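Local coordinates for O-methyltransferase (Coxiella burnetii, PDB 3TR6), which probably transfers methyl groups from S-adenosylmethionine to hydroxyl oxygens of a substrate, and is bound here to the spent cofactor S-adenosyl-L-homocysteine and a nickel ion, at residues 167-172 against 218-223; 139-144 against 161-166; 28-33 against 78-83; 90-95 against 116-121. One frame throughout, in Å; residues are numbered along the deposited sequence.

Overall arrangement
All four contacts belong to one Rossmann-like methyltransferase domain. Interactions 1, 2 and 4 involve its mixed sheet: interaction 4 pairs two parallel strands at one end, interaction 1 an antiparallel pair towards the other, and interaction 2 ties strand 141-146 to the helix end and short strand that lead into 168-173. Interactions 1 and 2 touch through backbone bonds from L169 to D142 and A171 to I144. Interaction 3 differs in kind, since two helices meet there through aliphatic groups alone, and A79 and M82 of its second helix rest on L92 of interaction 4. Interactions 1 and 3 are buried, whereas 2 and 4 reach the surface, where arginines take part.

Interaction 1: 167-172 against 218-223; sequences GGLIAV and LTLARK
I170 and A221 face each other as a hydrogen-bonded antiparallel pair, I170 N giving a nearly straight bond (178°) to A221 O and I170 O receiving A221 N, each at 2.9 Å. V172 and T219 repeat the pattern, and beyond the other end K223 N binds G168 O, and G167 N binds K223 O at 2.8 Å. The side chains of I170, V172, T219 and A221 lie on one face of the sheet. On the other, A171 CB sits against L220 CD2 at 3.8 Å and L218 CD1 at 4.0 Å, while L169 CD1 meets L220 CB.

R222 runs out extended from CG to NE, and its guanidinium has G167 CA over one face, offset toward the rim. A water joins R222 NE to G167 O. The chain turns a corner at G167, just before the strand.

Further out, K223 NZ is held by the carbonyl oxygens of L161 and L164. Helix 153-163 packs on I170, helix 50-63 on L169 and L218, and L58 of the second subunit on L220. Strand 218-223 inserted antiparallel between 168-173 and 207-212 gives the strand order 3-2-1-4-5-7-6, the signature of the class I methyltransferase fold.

Interaction 2: 139-144 against 161-166; sequences WQYDLI and LKLLRE
R165 N binds Y141 O at 2.8 Å in a nearly straight bond (173°), part of a parallel bridge between Y141 and L164. This is the return of a beta-alpha-beta crossover in a Rossmann-like domain: strand 141-146 leads to helix 153-163, and the chain leaves that helix through 164-165 beside the start of the same strand. The carbonyl oxygen of L163 takes the backbone N of Y141 at 2.9 Å, nearly along the C=O axis, and also lies in the plane of the Y141 ring at its edge, 3.4 Å from Y141 CB. W139 N reaches K162 O at the helix end, on a lone pair of that oxygen, and the same oxygen lies over one face of the indole.

Between the helix and the sheet the contact is apolar. Y141 and L163 run side by side, their CE2 and CD2 atoms 4.0 Å apart, while the I144 side chain crosses L163 at about a right angle, I144 CD1 lying 4.1 Å from L163 CB. I144 CG1 also touches L164 CD2. Helix 125-133 adds L132 and L129 to this cluster.

On the outer side, D142 and R165 form a salt bridge. R165 CG lies between the backbone N and the carbonyl carbon (chi1 71°), and the chain is then extended as far as NE. D142 OD2 turns to the backbone N atoms of K66 and K67, which would fix the carboxylate. Its other oxygen, OD1, receives R165 NE at 2.8 Å on its anti side, 29° out of the carboxylate plane but close to the plane of the guanidinium.

Interaction 3: 28-33 against 78-83; sequences PLLAEL and SAIAMG. With SAH (S-adenosyl-L-homocysteine), chain C.
Aliphatic contacts make up the meeting of helices 28-33 and 78-83, which run antiparallel (177°) with their short axes 10.8 Å apart. L30 straddles two residues of the opposite helix: its CD2 touches I80 CG2 at 3.8 Å, and its CD1 lies 4.0 Å from A81 CA. The L30 and I80 side chains slide past each other in opposite directions. L33 and I80 instead meet tip to tip, with L33 CD2 and I80 CD1 3.9 Å apart. L29 CD2 brushes I80 CG2 more loosely. Y108 of helix 99-111 packs on both L33 and I80.

Polar bonds belong to the cofactor side of helix 78-83. S78 N donates to the carboxylate oxygen OXT of S-adenosyl-L-homocysteine at 3.1 Å, and the ligand amino group N donates to S78 OG at 2.8 Å. S78 OG is also bonded to D70, a second-shell residue that would steady the hydroxyl. T48, D96, A125 and D147 also hydrogen-bond the ligand.

The chemistry is therefore divided between two sides of one helix: apolar contact joins it to helix 28-40, while the side carrying S78 offers backbone and hydroxyl groups to the amino acid part of the cofactor.

Interaction 4: 90-95 against 116-121; sequences GTLITC and DKIGLR
Strands 91-95 and 118-121 run parallel with a 25° twist, their axes 4.7 Å apart, and four backbone bonds step between L92, T94 and their partners: L92 N to K117 O at 2.8 Å, G119 N to L92 O, T94 N to G119 O, and R121 N to T94 O. The pairs are L92 with I118, I93 with G119, T94 with L120 and C95 with R121.

On the face that carries L92, T94, I118 and L120, T94 CG2 meets I118 CG2 at 4.0 Å, and L92 CD2 approaches the same methyl. L120 CD1 reaches back to T94 O at 3.5 Å. T94 OG1 is anti to the backbone N (chi1 179°) and bonds to T73 and D70. Helices 77-83 and 99-111 pack on this face.

On the other face, the R121 chain is bent at chi2 (-68°), which sets CD; the R121 and I93 side chains cross obliquely, and I93 CG2 lies over one face of the guanidinium, 3.8 Å from R121 NH2. R121 NH1 makes a weak bond to L120 O. At the start of the pair, the extended K117 chain runs past G90 O, with K117 CG 3.4 Å from that oxygen.

Helix 99-111 links the two strands in a right-handed beta-alpha-beta unit. Strand 91-96 ends at D96, which binds S-adenosyl-L-homocysteine; an acidic residue at the end of the second strand is typical of Rossmann-like methyltransferases, where it holds the ribose hydroxyls.

Interaction 1: 167-172 against 218-223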
# COMPACT_ATOMS: atom_id res chain seq x y z
N GLY A 167 -16.32 0.49 -2.92
CA GLY A 167 -14.98 -0.05 -3.09
C GLY A 167 -13.99 0.98 -3.60
O GLY A 167 -12.84 0.65 -3.90
N GLY A 168 -14.43 2.23 -3.70
CA GLY A 168 -13.55 3.32 -4.10
C GLY A 168 -12.53 3.62 -3.02
O GLY A 168 -12.67 3.16 -1.88
N LEU A 169 -11.50 4.38 -3.36
CA LEU A 169 -10.39 4.61 -2.44
C LEU A 169 -10.06 6.09 -2.20
O LEU A 169 -9.87 6.86 -3.14
CB LEU A 169 -9.14 3.88 -2.92
CG LEU A 169 -7.94 3.94 -1.97
CD1 LEU A 169 -8.24 3.15 -0.70
CD2 LEU A 169 -6.68 3.42 -2.64
N ILE A 170 -9.99 6.47 -0.92
CA ILE A 170 -9.48 7.78 -0.54
C ILE A 170 -8.03 7.66 -0.07
O ILE A 170 -7.71 6.82 0.77
CB ILE A 170 -10.28 8.40 0.63
CG1 ILE A 170 -11.72 8.67 0.21
CG2 ILE A 170 -9.62 9.68 1.09
CD1 ILE A 170 -12.60 9.10 1.35
N ALA A 171 -7.16 8.49 -0.63
CA ALA A 171 -5.78 8.58 -0.16
C ALA A 171 -5.53 9.97 0.43
O ALA A 171 -5.78 10.98 -0.22
CB ALA A 171 -4.81 8.29 -1.29
N VAL A 172 -5.06 10.01 1.67
CA VAL A 172 -4.81 11.28 2.34
C VAL A 172 -3.34 11.42 2.73
O VAL A 172 -2.79 10.56 3.41
CB VAL A 172 -5.68 11.43 3.61
CG1 VAL A 172 -5.44 12.79 4.26
CG2 VAL A 172 -7.15 11.25 3.26
N LEU A 218 0.54 8.18 4.55
CA LEU A 218 -0.54 8.08 3.59
C LEU A 218 -1.65 7.17 4.11
O LEU A 218 -1.49 5.96 4.19
CB LEU A 218 -0.01 7.56 2.25
CG LEU A 218 -1.05 7.54 1.13
CD1 LEU A 218 -1.44 8.96 0.72
CD2 LEU A 218 -0.53 6.75 -0.05
N THR A 219 -2.77 7.78 4.49
CA THR A 219 -3.93 7.01 4.92
C THR A 219 -4.74 6.57 3.72
O THR A 219 -5.05 7.38 2.84
CB THR A 219 -4.83 7.81 5.88
OG1 THR A 219 -4.12 8.07 7.09
CG2 THR A 219 -6.10 7.02 6.22
N LEU A 220 -5.07 5.28 3.67
CA LEU A 220 -5.94 4.77 2.62
C LEU A 220 -7.26 4.32 3.25
O LEU A 220 -7.26 3.59 4.23
CB LEU A 220 -5.29 3.60 1.90
CG LEU A 220 -3.89 3.87 1.36
CD1 LEU A 220 -3.30 2.62 0.72
CD2 LEU A 220 -3.90 5.03 0.37
N ALA A 221 -8.36 4.79 2.68
CA ALA A 221 -9.69 4.42 3.17
C ALA A 221 -10.57 3.92 2.03
O ALA A 221 -10.95 4.68 1.15
CB ALA A 221 -10.34 5.61 3.87
N ARG A 222 -10.86 2.62 2.05
CA ARG A 222 -11.74 2.02 1.06
C ARG A 222 -13.20 2.09 1.49
O ARG A 222 -13.56 1.63 2.58
CB ARG A 222 -11.33 0.56 0.82
CG ARG A 222 -12.18 -0.15 -0.21
CD ARG A 222 -11.85 -1.64 -0.26
NE ARG A 222 -12.68 -2.33 -1.24
CZ ARG A 222 -13.88 -2.84 -0.97
NH1 ARG A 222 -14.38 -2.74 0.26
NH2 ARG A 222 -14.57 -3.44 -1.92
N LYS A 223 -14.04 2.67 0.64
CA LYS A 223 -15.47 2.79 0.92
C LYS A 223 -16.14 1.41 0.89
O LYS A 223 -16.19 0.76 -0.15
CB LYS A 223 -16.13 3.73 -0.09
CG LYS A 223 -17.58 4.05 0.22
CD LYS A 223 -18.17 5.00 -0.82
CE LYS A 223 -19.61 5.35 -0.49
NZ LYS A 223 -20.23 6.19 -1.55
O HOH W 1 -12.04 -1.80 -4.26

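Interaction 2: 139-144 against 161-166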
# COMPACT_ATOMS: atom_id res chain seq x y z
N TRP A 139 -20.87 8.51 -6.36
CA TRP A 139 -20.63 7.09 -6.62
C TRP A 139 -19.89 6.83 -7.94
O TRP A 139 -19.78 5.69 -8.39
CB TRP A 139 -21.93 6.28 -6.60
CG TRP A 139 -22.71 6.36 -5.32
CD1 TRP A 139 -23.63 7.30 -4.97
CD2 TRP A 139 -22.66 5.43 -4.23
NE1 TRP A 139 -24.15 7.03 -3.72
CE2 TRP A 139 -23.57 5.88 -3.25
CE3 TRP A 139 -21.93 4.26 -3.98
CZ2 TRP A 139 -23.77 5.21 -2.04
CZ3 TRP A 139 -22.13 3.59 -2.78
CH2 TRP A 139 -23.04 4.07 -1.83
N GLN A 140 -19.38 7.89 -8.56
CA GLN A 140 -18.78 7.77 -9.88
C GLN A 140 -17.25 7.62 -9.90
O GLN A 140 -16.69 7.17 -10.90
CB GLN A 140 -19.19 8.95 -10.76
CG GLN A 140 -20.69 9.01 -11.02
CD GLN A 140 -21.22 7.71 -11.59
OE1 GLN A 140 -22.05 7.03 -10.98
NE2 GLN A 140 -20.75 7.35 -12.78
N TYR A 141 -16.59 7.97 -8.80
CA TYR A 141 -15.14 7.98 -8.78
C TYR A 141 -14.51 6.76 -8.11
O TYR A 141 -15.09 6.17 -7.19
CB TYR A 141 -14.62 9.29 -8.19
CG TYR A 141 -14.96 10.46 -9.07
CD1 TYR A 141 -14.08 10.88 -10.06
CD2 TYR A 141 -16.18 11.11 -8.96
CE1 TYR A 141 -14.39 11.92 -10.89
CE2 TYR A 141 -16.50 12.17 -9.79
CZ TYR A 141 -15.60 12.57 -10.75
OH TYR A 141 -15.89 13.62 -11.59
N ASP A 142 -13.32 6.40 -8.59
CA ASP A 142 -12.61 5.22 -8.13
C ASP A 142 -11.57 5.55 -7.07
O ASP A 142 -11.42 4.83 -6.09
CB ASP A 142 -11.92 4.55 -9.32
CG ASP A 142 -12.91 4.11 -10.38
OD1 ASP A 142 -13.95 3.51 -10.02
OD2 ASP A 142 -12.66 4.38 -11.57
N LEU A 143 -10.86 6.66 -7.27
CA LEU A 143 -9.75 7.03 -6.42
C LEU A 143 -9.67 8.54 -6.24
O LEU A 143 -9.64 9.28 -7.22
CB LEU A 143 -8.44 6.51 -7.01
CG LEU A 143 -7.13 6.94 -6.35
CD1 LEU A 143 -7.13 6.58 -4.88
CD2 LEU A 143 -5.93 6.32 -7.05
N ILE A 144 -9.64 8.98 -4.99
CA ILE A 144 -9.47 10.40 -4.70
C ILE A 144 -8.26 10.66 -3.79
O ILE A 144 -8.15 10.08 -2.70
CB ILE A 144 -10.75 11.01 -4.07
CG1 ILE A 144 -11.94 10.83 -5.02
CG2 ILE A 144 -10.55 12.48 -3.77
CD1 ILE A 144 -13.25 11.36 -4.47
N LEU A 161 -16.16 10.71 0.10
CA LEU A 161 -16.94 9.50 0.35
C LEU A 161 -18.18 9.47 -0.54
O LEU A 161 -18.50 8.45 -1.13
CB LEU A 161 -17.35 9.41 1.82
CG LEU A 161 -16.42 8.61 2.72
CD1 LEU A 161 -16.98 8.55 4.14
CD2 LEU A 161 -16.22 7.21 2.17
N LYS A 162 -18.87 10.60 -0.62
CA LYS A 162 -20.08 10.70 -1.43
C LYS A 162 -19.77 10.41 -2.90
O LYS A 162 -20.56 9.78 -3.59
CB LYS A 162 -20.71 12.09 -1.29
CG LYS A 162 -21.16 12.46 0.11
CD LYS A 162 -21.68 13.90 0.14
CE LYS A 162 -22.33 14.25 1.47
NZ LYS A 162 -21.35 14.33 2.59
N LEU A 163 -18.62 10.88 -3.36
CA LEU A 163 -18.24 10.79 -4.77
C LEU A 163 -17.64 9.44 -5.16
O LEU A 163 -17.52 9.12 -6.34
CB LEU A 163 -17.26 11.91 -5.12
CG LEU A 163 -17.85 13.32 -5.24
CD1 LEU A 163 -16.79 14.37 -4.97
CD2 LEU A 163 -18.49 13.53 -6.60
N LEU A 164 -17.26 8.65 -4.16
CA LEU A 164 -16.62 7.36 -4.42
C LEU A 164 -17.63 6.27 -4.70
O LEU A 164 -18.67 6.19 -4.05
CB LEU A 164 -15.73 6.94 -3.25
CG LEU A 164 -14.34 7.57 -3.13
CD1 LEU A 164 -13.60 6.95 -1.97
CD2 LEU A 164 -13.56 7.41 -4.43
N ARG A 165 -17.31 5.42 -5.68
CA ARG A 165 -18.08 4.21 -5.90
C ARG A 165 -17.91 3.29 -4.70
O ARG A 165 -17.08 3.53 -3.83
CB ARG A 165 -17.63 3.48 -7.16
CG ARG A 165 -16.26 2.81 -7.05
CD ARG A 165 -16.07 1.80 -8.16
NE ARG A 165 -14.69 1.35 -8.33
CZ ARG A 165 -14.11 0.38 -7.63
NH1 ARG A 165 -14.79 -0.25 -6.68
NH2 ARG A 165 -12.86 0.04 -7.87
N GLU A 166 -18.70 2.23 -4.67
CA GLU A 166 -18.52 1.19 -3.67
C GLU A 166 -17.17 0.53 -3.94
O GLU A 166 -16.90 0.10 -5.06
CB GLU A 166 -19.65 0.17 -3.79
CG GLU A 166 -19.75 -0.81 -2.64
CD GLU A 166 -21.06 -1.58 -2.68
OE1 GLU A 166 -22.12 -0.97 -2.42
OE2 GLU A 166 -21.02 -2.80 -2.97

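Interaction 3: 28-33 against 78-83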
# COMPACT_ATOMS: atom_id res chain seq x y z
N PRO A 28 11.89 10.06 -15.79
CA PRO A 28 12.75 11.23 -15.99
C PRO A 28 11.96 12.54 -16.07
O PRO A 28 12.42 13.55 -15.54
CB PRO A 28 13.44 10.94 -17.33
CG PRO A 28 12.74 9.74 -17.91
CD PRO A 28 12.19 8.98 -16.74
N LEU A 29 10.79 12.51 -16.69
CA LEU A 29 9.98 13.72 -16.80
C LEU A 29 9.55 14.24 -15.43
O LEU A 29 9.58 15.45 -15.19
CB LEU A 29 8.76 13.49 -17.70
CG LEU A 29 7.89 14.72 -17.98
CD1 LEU A 29 7.35 14.68 -19.40
CD2 LEU A 29 6.76 14.84 -16.97
N LEU A 30 9.15 13.34 -14.54
CA LEU A 30 8.77 13.73 -13.19
C LEU A 30 9.98 14.22 -12.39
O LEU A 30 9.87 15.17 -11.61
CB LEU A 30 8.07 12.58 -12.46
CG LEU A 30 6.58 12.41 -12.78
CD1 LEU A 30 6.02 11.16 -12.10
CD2 LEU A 30 5.80 13.65 -12.37
N ALA A 31 11.12 13.57 -12.59
CA ALA A 31 12.36 14.00 -11.96
C ALA A 31 12.67 15.44 -12.35
O ALA A 31 13.02 16.27 -11.51
CB ALA A 31 13.50 13.08 -12.37
N GLU A 32 12.52 15.73 -13.64
CA GLU A 32 12.75 17.07 -14.17
C GLU A 32 11.75 18.07 -13.60
O GLU A 32 12.10 19.22 -13.31
CB GLU A 32 12.65 17.05 -15.70
CG GLU A 32 12.57 18.41 -16.35
CD GLU A 32 12.31 18.32 -17.84
OE1 GLU A 32 12.44 17.21 -18.40
OE2 GLU A 32 11.98 19.36 -18.45
N LEU A 33 10.51 17.63 -13.44
CA LEU A 33 9.45 18.48 -12.92
C LEU A 33 9.73 18.99 -11.50
O LEU A 33 9.38 20.12 -11.16
CB LEU A 33 8.10 17.75 -12.95
CG LEU A 33 6.94 18.42 -12.21
CD1 LEU A 33 6.62 19.77 -12.82
CD2 LEU A 33 5.71 17.53 -12.20
N SER A 78 1.69 14.68 -8.45
CA SER A 78 0.81 13.55 -8.18
C SER A 78 -0.21 13.35 -9.30
O SER A 78 -0.58 12.22 -9.61
CB SER A 78 0.10 13.73 -6.84
OG SER A 78 -0.64 14.94 -6.80
N ALA A 79 -0.65 14.45 -9.90
CA ALA A 79 -1.60 14.40 -11.00
C ALA A 79 -1.00 13.65 -12.18
O ALA A 79 -1.67 12.84 -12.82
CB ALA A 79 -2.01 15.80 -11.42
N ILE A 80 0.27 13.93 -12.46
CA ILE A 80 0.97 13.28 -13.56
C ILE A 80 1.38 11.85 -13.21
O ILE A 80 1.33 10.96 -14.05
CB ILE A 80 2.22 14.08 -13.97
CG1 ILE A 80 1.81 15.44 -14.54
CG2 ILE A 80 3.05 13.31 -14.97
CD1 ILE A 80 2.96 16.40 -14.76
N ALA A 81 1.79 11.64 -11.96
CA ALA A 81 2.17 10.32 -11.50
C ALA A 81 1.02 9.34 -11.70
O ALA A 81 1.19 8.25 -12.25
CB ALA A 81 2.58 10.36 -10.04
N MSE A 82 -0.17 9.74 -11.24
CA MSE A 82 -1.36 8.93 -11.40
C MSE A 82 -1.85 8.93 -12.85
O MSE A 82 -2.31 7.91 -13.35
CB MSE A 82 -2.47 9.40 -10.46
CG MSE A 82 -2.24 9.05 -9.01
SE MSE A 82 -3.66 9.65 -7.84
CE MSE A 82 -3.33 11.58 -7.89
N GLY A 83 -1.76 10.09 -13.50
CA GLY A 83 -2.15 10.21 -14.89
C GLY A 83 -1.46 9.19 -15.78
O GLY A 83 -2.08 8.59 -16.66
N SAH C . -0.22 16.86 -4.76
CA SAH C . 0.57 18.04 -4.97
CB SAH C . 0.75 18.82 -3.68
CG SAH C . 0.03 20.15 -3.57
SD SAH C . 0.41 21.18 -2.17
C SAH C . 1.90 17.67 -5.52
O SAH C . 2.85 18.50 -5.44
OXT SAH C . 2.09 16.55 -6.06
C5' SAH C . -1.03 22.13 -1.71
C4' SAH C . -1.77 22.75 -2.78
O4' SAH C . -3.15 23.00 -2.34
C3' SAH C . -1.19 24.07 -3.10
O3' SAH C . -0.84 24.10 -4.43
C2' SAH C . -2.27 25.04 -2.84
O2' SAH C . -2.28 26.02 -3.80
C1' SAH C . -3.50 24.22 -2.92
N9 SAH C . -4.68 24.76 -2.27
C8 SAH C . -4.73 25.46 -1.13
N7 SAH C . -6.01 25.77 -0.88
C5 SAH C . -6.78 25.26 -1.86
C6 SAH C . -8.16 25.27 -2.12
N6 SAH C . -9.07 25.92 -1.23
N1 SAH C . -8.61 24.65 -3.22
C2 SAH C . -7.77 24.04 -4.07
N3 SAH C . -6.45 24.01 -3.85
C4 SAH C . -5.93 24.62 -2.76

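Interaction 4: 90-95 against 116-121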
# COMPACT_ATOMS: atom_id res chain seq x y z
N GLY A 90 -9.17 6.14 -18.98
CA GLY A 90 -9.22 6.77 -17.68
C GLY A 90 -9.03 8.27 -17.75
O GLY A 90 -8.36 8.78 -18.65
N THR A 91 -9.62 8.99 -16.80
CA THR A 91 -9.45 10.43 -16.72
C THR A 91 -9.17 10.86 -15.29
O THR A 91 -9.58 10.20 -14.33
CB THR A 91 -10.66 11.20 -17.27
OG1 THR A 91 -11.84 10.87 -16.51
CG2 THR A 91 -10.89 10.88 -18.74
N LEU A 92 -8.47 11.98 -15.15
CA LEU A 92 -8.15 12.54 -13.85
C LEU A 92 -8.40 14.04 -13.88
O LEU A 92 -7.91 14.74 -14.76
CB LEU A 92 -6.69 12.26 -13.48
CG LEU A 92 -6.16 12.70 -12.11
CD1 LEU A 92 -4.95 11.86 -11.70
CD2 LEU A 92 -5.82 14.19 -12.07
N ILE A 93 -9.17 14.53 -12.92
CA ILE A 93 -9.32 15.97 -12.75
C ILE A 93 -8.53 16.42 -11.54
O ILE A 93 -8.55 15.78 -10.49
CB ILE A 93 -10.80 16.41 -12.63
CG1 ILE A 93 -11.42 15.86 -11.35
CG2 ILE A 93 -11.60 15.95 -13.84
CD1 ILE A 93 -12.90 16.14 -11.25
N THR A 94 -7.81 17.53 -11.69
CA THR A 94 -6.94 18.01 -10.63
C THR A 94 -7.38 19.39 -10.17
O THR A 94 -7.72 20.25 -10.97
CB THR A 94 -5.46 18.03 -11.08
OG1 THR A 94 -4.64 18.54 -10.03
CG2 THR A 94 -5.28 18.88 -12.33
N CYS A 95 -7.37 19.60 -8.85
CA CYS A 95 -7.91 20.82 -8.28
C CYS A 95 -6.85 21.68 -7.61
O CYS A 95 -5.99 21.18 -6.89
CB CYS A 95 -9.00 20.48 -7.25
SG CYS A 95 -10.23 19.31 -7.84
N ASP A 116 -5.30 14.92 -22.80
CA ASP A 116 -6.63 14.37 -23.02
C ASP A 116 -7.17 13.65 -21.79
O ASP A 116 -8.38 13.48 -21.65
CB ASP A 116 -6.63 13.43 -24.23
CG ASP A 116 -6.46 14.18 -25.54
OD1 ASP A 116 -6.99 15.30 -25.66
OD2 ASP A 116 -5.80 13.64 -26.45
N LYS A 117 -6.28 13.25 -20.89
CA LYS A 117 -6.67 12.52 -19.70
C LYS A 117 -6.80 13.40 -18.46
O LYS A 117 -7.64 13.14 -17.60
CB LYS A 117 -5.70 11.37 -19.42
CG LYS A 117 -5.83 10.22 -20.39
CD LYS A 117 -4.87 9.10 -20.06
CE LYS A 117 -5.03 7.94 -21.02
NZ LYS A 117 -4.07 6.84 -20.73
N ILE A 118 -5.98 14.45 -18.38
CA ILE A 118 -6.01 15.33 -17.22
C ILE A 118 -6.72 16.64 -17.52
O ILE A 118 -6.48 17.26 -18.56
CB ILE A 118 -4.59 15.64 -16.68
CG1 ILE A 118 -3.85 14.34 -16.36
CG2 ILE A 118 -4.68 16.53 -15.45
CD1 ILE A 118 -2.46 14.55 -15.83
N GLY A 119 -7.61 17.05 -16.62
CA GLY A 119 -8.30 18.32 -16.74
C GLY A 119 -8.21 19.13 -15.46
O GLY A 119 -8.57 18.66 -14.38
N LEU A 120 -7.73 20.36 -15.59
CA LEU A 120 -7.56 21.25 -14.45
C LEU A 120 -8.85 21.97 -14.07
O LEU A 120 -9.47 22.64 -14.90
CB LEU A 120 -6.47 22.29 -14.74
CG LEU A 120 -6.38 23.46 -13.77
CD1 LEU A 120 -6.10 22.99 -12.34
CD2 LEU A 120 -5.32 24.45 -14.22
N ARG A 121 -9.26 21.81 -12.82
CA ARG A 121 -10.38 22.58 -12.28
C ARG A 121 -9.83 23.66 -11.35
O ARG A 121 -9.53 23.40 -10.19
CB ARG A 121 -11.34 21.67 -11.52
CG ARG A 121 -11.90 20.51 -12.35
CD ARG A 121 -12.83 20.99 -13.46
NE ARG A 121 -13.18 19.89 -14.36
CZ ARG A 121 -12.55 19.62 -15.51
NH1 ARG A 121 -11.54 20.39 -15.90
NH2 ARG A 121 -12.93 18.60 -16.26